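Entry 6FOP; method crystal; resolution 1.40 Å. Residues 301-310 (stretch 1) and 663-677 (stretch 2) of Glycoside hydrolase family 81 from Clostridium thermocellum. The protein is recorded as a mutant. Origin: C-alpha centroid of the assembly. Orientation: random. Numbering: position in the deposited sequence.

Stretch 1 (301-310) RYHGILPNLP
Stretch 2, residues 663-677: DFSVTADTPLYSVFN

Residues 301-310 and 663-677 of this family 81 glycoside hydrolase lie far apart in sequence but bury 687 Å² between them. Stretch 1 has no regular secondary structure; its extended course is broken at His-303 (phi/psi -109/12), Gly-304 (84/158) and Pro-307 (-78/-12). Stretch 2 is a looping segment that enters a strand near its C-terminal end, extended through Tyr-673 (-157/166) and Ser-674 (-157/153). The CA atoms of His-303 and Thr-667 lie 5.8 Å apart, those of Ile-305 and Leu-672 5.1 Å, and those of Gly-304 and Tyr-673 4.8 Å.

Stretch 2 begins with Asp-663, whose backbone N donates to Val-675 O (2.9 Å), drawing the start of the loop against the strand. Its OD1 accepts from Ser-665 OG (2.7 Å) and Ser-665 N (3.0 Å). Phe-664 (m, chi2 -80°) turns its electropositive ring edge toward one pi face of the His-303 imidazole (m, chi2 -86°); the centroids are 5.2 Å apart and the planes meet at 82°. Phe-664 CB also lies over the His-303 ring, 4.2 Å from its centroid, a CH-pi contact. A water joins His-303 ND1 (3.0 Å) to Asp-663 O (2.9 Å) and Val-666 O (2.5 Å), donating to both carbonyls. Thr-667 (p) places CG2 3.7 Å from Tyr-302 O, while a second water links its OG1 (3.1 Å) to Arg-301 NH1 (2.8 Å).

At Pro-671 (-83/-28, C-gamma endo) a direct hydrogen bond joins the stretches: Tyr-302 (t, chi2 68°) donates from OH to Pro-671 O at 2.8 Å, with the carbonyl near the plane of its ring. The weakly acidic CA-H of Leu-672 (-115/98; m, t) faces the carbonyl of Ile-305 (p, t), with Leu-672 CA 3.0 Å from Ile-305 O. Their branched side chains pack together, excluding solvent, with Leu-672 CD2 3.9 Å from Ile-305 CG1.

Tyr-673 (p, chi2 -84°) points its CA-to-CB bond away, yet its ring comes back to cover Gly-304, whose CA sits 3.9 Å from the ring centroid, directing C-H at the pi face. Gly-304 CA is also 3.4 Å from Tyr-673 O; an ideal CB here would fall 2.3 Å from that oxygen, and the positive phi likewise favours glycine. Leu-306 (m, t) rests CD2 3.7 Å from Tyr-673 CA and CD1 3.9 Å from Ser-674 CB.

Ser-674 (m) donates from OG to Tyr-673 O (2.7 Å) and accepts from a water that also donates to His-303 O, 3.0 Å from OG and 2.9 Å from the carbonyl. Another water bridges His-303 O (3.1 Å) and Val-675 N (3.0 Å). Finally, the CA-to-CB bond of Phe-676 (m, chi2 83°) points toward stretch 1, and its CZ lies 3.9 Å from CD2 of Leu-309 (m, t), an apolar contact.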

# COMPACT_ATOMS: atom_id res chain seq x y z
N ARG A 301 13.08 3.61 -11.11
CA ARG A 301 12.76 3.81 -12.52
C ARG A 301 11.29 3.43 -12.75
O ARG A 301 10.83 2.35 -12.36
CB ARG A 301 13.68 2.98 -13.40
CG ARG A 301 15.11 3.48 -13.38
CD ARG A 301 15.93 2.96 -14.55
NE ARG A 301 17.36 3.12 -14.31
CZ ARG A 301 18.04 4.26 -14.44
NH1 ARG A 301 17.42 5.39 -14.81
NH2 ARG A 301 19.35 4.28 -14.19
N TYR A 302 10.58 4.35 -13.40
CA TYR A 302 9.23 4.14 -13.85
C TYR A 302 9.31 3.64 -15.29
O TYR A 302 10.07 4.17 -16.09
CB TYR A 302 8.50 5.47 -13.80
CG TYR A 302 7.13 5.50 -14.45
CD1 TYR A 302 6.05 4.80 -13.90
CD2 TYR A 302 6.90 6.30 -15.56
CE1 TYR A 302 4.79 4.87 -14.45
CE2 TYR A 302 5.63 6.39 -16.12
CZ TYR A 302 4.58 5.68 -15.56
OH TYR A 302 3.33 5.77 -16.11
N HIS A 303 8.53 2.60 -15.62
CA HIS A 303 8.61 1.96 -16.93
C HIS A 303 7.41 2.22 -17.82
O HIS A 303 7.26 1.53 -18.85
CB HIS A 303 8.81 0.46 -16.76
CG HIS A 303 10.09 0.14 -16.07
ND1 HIS A 303 11.28 0.02 -16.74
CD2 HIS A 303 10.39 -0.03 -14.76
CE1 HIS A 303 12.26 -0.21 -15.88
NE2 HIS A 303 11.74 -0.26 -14.67
N GLY A 304 6.57 3.17 -17.44
CA GLY A 304 5.40 3.53 -18.24
C GLY A 304 4.23 2.60 -17.94
O GLY A 304 4.42 1.46 -17.49
N ILE A 305 3.04 3.09 -18.23
CA ILE A 305 1.86 2.23 -18.36
C ILE A 305 1.16 2.61 -19.66
O ILE A 305 1.38 3.69 -20.20
CB ILE A 305 0.88 2.35 -17.16
CG1 ILE A 305 0.23 3.73 -17.08
CG2 ILE A 305 1.60 2.00 -15.85
CD1 ILE A 305 -0.95 3.73 -16.17
N LEU A 306 0.25 1.75 -20.09
CA LEU A 306 -0.62 2.07 -21.22
C LEU A 306 -2.08 2.03 -20.79
O LEU A 306 -2.42 1.34 -19.83
CB LEU A 306 -0.42 1.08 -22.36
CG LEU A 306 0.96 1.14 -23.02
CD1 LEU A 306 1.12 -0.08 -23.92
CD2 LEU A 306 1.13 2.43 -23.80
N PRO A 307 -2.96 2.72 -21.55
CA PRO A 307 -4.40 2.62 -21.28
C PRO A 307 -5.03 1.33 -21.79
O PRO A 307 -6.17 1.03 -21.46
CB PRO A 307 -4.98 3.84 -22.01
CG PRO A 307 -4.01 4.09 -23.11
CD PRO A 307 -2.66 3.75 -22.55
N ASN A 308 -4.28 0.60 -22.60
CA ASN A 308 -4.68 -0.66 -23.23
C ASN A 308 -3.52 -1.13 -24.08
O ASN A 308 -2.67 -0.35 -24.46
CB ASN A 308 -5.92 -0.49 -24.13
CG ASN A 308 -5.75 0.61 -25.18
OD1 ASN A 308 -6.00 1.79 -24.92
ND2 ASN A 308 -5.37 0.22 -26.39
N LEU A 309 -3.49 -2.44 -24.38
CA LEU A 309 -2.57 -2.95 -25.37
C LEU A 309 -3.08 -2.59 -26.80
O LEU A 309 -4.28 -2.41 -27.00
CB LEU A 309 -2.39 -4.46 -25.24
CG LEU A 309 -1.73 -4.93 -23.94
CD1 LEU A 309 -1.58 -6.43 -23.95
CD2 LEU A 309 -0.37 -4.27 -23.74
N PRO A 310 -2.15 -2.39 -27.74
CA PRO A 310 -2.55 -2.01 -29.11
C PRO A 310 -3.17 -3.19 -29.86
O PRO A 310 -3.30 -4.29 -29.33
CB PRO A 310 -1.21 -1.60 -29.74
CG PRO A 310 -0.23 -2.46 -29.08
CD PRO A 310 -0.69 -2.55 -27.63
N ASP A 663 10.01 -5.28 -21.77
CA ASP A 663 11.45 -5.05 -21.68
C ASP A 663 11.67 -3.87 -20.73
O ASP A 663 11.38 -2.72 -21.08
CB ASP A 663 12.02 -4.74 -23.06
CG ASP A 663 13.54 -4.72 -23.09
OD1 ASP A 663 14.15 -4.41 -22.05
OD2 ASP A 663 14.12 -4.99 -24.16
N PHE A 664 12.17 -4.18 -19.54
CA PHE A 664 12.37 -3.19 -18.49
C PHE A 664 13.73 -2.50 -18.54
O PHE A 664 14.06 -1.73 -17.66
CB PHE A 664 12.16 -3.88 -17.14
CG PHE A 664 10.77 -4.36 -16.96
CD1 PHE A 664 9.76 -3.47 -16.59
CD2 PHE A 664 10.42 -5.66 -17.30
CE1 PHE A 664 8.45 -3.90 -16.45
CE2 PHE A 664 9.12 -6.07 -17.17
CZ PHE A 664 8.15 -5.20 -16.75
N SER A 665 14.51 -2.75 -19.58
CA SER A 665 15.84 -2.16 -19.69
C SER A 665 15.84 -0.84 -20.48
O SER A 665 16.92 -0.27 -20.71
CB SER A 665 16.81 -3.15 -20.33
OG SER A 665 16.56 -3.31 -21.70
N VAL A 666 14.67 -0.40 -20.92
CA VAL A 666 14.52 0.81 -21.73
C VAL A 666 13.43 1.68 -21.13
O VAL A 666 12.32 1.19 -20.88
CB VAL A 666 14.06 0.47 -23.17
CG1 VAL A 666 13.99 1.72 -24.05
CG2 VAL A 666 14.96 -0.54 -23.80
N THR A 667 13.72 2.97 -20.99
CA THR A 667 12.72 3.93 -20.54
C THR A 667 12.48 5.01 -21.59
O THR A 667 13.18 5.05 -22.61
CB THR A 667 13.10 4.53 -19.18
OG1 THR A 667 14.40 5.12 -19.27
CG2 THR A 667 13.11 3.43 -18.11
N ALA A 668 11.52 5.89 -21.32
CA ALA A 668 11.14 6.94 -22.26
C ALA A 668 10.74 8.18 -21.52
O ALA A 668 10.30 8.12 -20.35
CB ALA A 668 10.00 6.48 -23.17
N ASP A 669 10.83 9.31 -22.22
CA ASP A 669 10.52 10.63 -21.68
C ASP A 669 9.04 11.04 -21.79
O ASP A 669 8.69 12.17 -22.16
CB ASP A 669 11.45 11.70 -22.26
CG ASP A 669 11.28 11.92 -23.76
OD1 ASP A 669 10.50 11.19 -24.42
OD2 ASP A 669 12.00 12.81 -24.26
N THR A 670 8.15 10.09 -21.47
CA THR A 670 6.71 10.31 -21.52
C THR A 670 6.04 9.40 -20.49
O THR A 670 6.62 8.39 -20.12
CB THR A 670 6.18 10.08 -22.97
OG1 THR A 670 4.97 10.78 -23.17
CG2 THR A 670 6.01 8.60 -23.26
N PRO A 671 4.80 9.73 -20.04
CA PRO A 671 4.23 8.89 -18.97
C PRO A 671 3.57 7.61 -19.46
O PRO A 671 3.53 6.65 -18.71
CB PRO A 671 3.20 9.78 -18.29
CG PRO A 671 3.14 11.04 -19.06
CD PRO A 671 4.20 11.08 -20.11
N LEU A 672 3.03 7.59 -20.69
CA LEU A 672 2.23 6.44 -21.15
C LEU A 672 2.98 5.77 -22.30
O LEU A 672 2.94 6.22 -23.44
CB LEU A 672 0.83 6.88 -21.55
CG LEU A 672 0.04 7.68 -20.50
CD1 LEU A 672 -1.33 8.06 -21.07
CD2 LEU A 672 -0.08 6.93 -19.20
N TYR A 673 3.68 4.70 -21.97
CA TYR A 673 4.44 3.93 -22.93
C TYR A 673 4.66 2.52 -22.39
O TYR A 673 4.45 2.27 -21.21
CB TYR A 673 5.79 4.56 -23.26
CG TYR A 673 6.80 4.52 -22.13
CD1 TYR A 673 6.80 5.48 -21.11
CD2 TYR A 673 7.79 3.55 -22.12
CE1 TYR A 673 7.76 5.43 -20.09
CE2 TYR A 673 8.74 3.49 -21.12
CZ TYR A 673 8.75 4.45 -20.12
OH TYR A 673 9.74 4.37 -19.18
N SER A 674 5.07 1.63 -23.28
CA SER A 674 5.68 0.35 -22.89
C SER A 674 6.54 -0.16 -24.04
O SER A 674 6.27 0.13 -25.22
CB SER A 674 4.66 -0.71 -22.45
OG SER A 674 4.07 -0.39 -21.20
N VAL A 675 7.56 -0.94 -23.69
CA VAL A 675 8.45 -1.55 -24.66
C VAL A 675 8.38 -3.05 -24.50
O VAL A 675 8.36 -3.58 -23.38
CB VAL A 675 9.91 -1.08 -24.49
CG1 VAL A 675 10.80 -1.64 -25.59
CG2 VAL A 675 9.96 0.45 -24.49
N PHE A 676 8.32 -3.73 -25.64
CA PHE A 676 8.22 -5.18 -25.73
C PHE A 676 9.39 -5.71 -26.54
O PHE A 676 9.92 -5.00 -27.41
CB PHE A 676 6.89 -5.57 -26.39
CG PHE A 676 5.67 -5.03 -25.70
CD1 PHE A 676 5.23 -3.73 -25.93
CD2 PHE A 676 4.99 -5.79 -24.76
CE1 PHE A 676 4.13 -3.22 -25.27
CE2 PHE A 676 3.89 -5.28 -24.09
CZ PHE A 676 3.46 -4.00 -24.34
N ASN A 677 9.79 -6.96 -26.28
CA ASN A 677 10.97 -7.55 -26.90
C ASN A 677 10.65 -8.99 -27.26
O ASN A 677 10.40 -9.80 -26.37
CB ASN A 677 12.14 -7.47 -25.93
CG ASN A 677 13.46 -7.90 -26.52
OD1 ASN A 677 13.51 -8.76 -27.38
ND2 ASN A 677 14.54 -7.31 -26.02
O HOH W 1 15.13 5.78 -16.38
O HOH W 2 8.26 -0.67 -20.82
O HOH W 3 10.69 -0.30 -19.62
O HOH W 4 6.34 -1.18 -19.37
O HOH W 5 4.61 -1.16 -17.97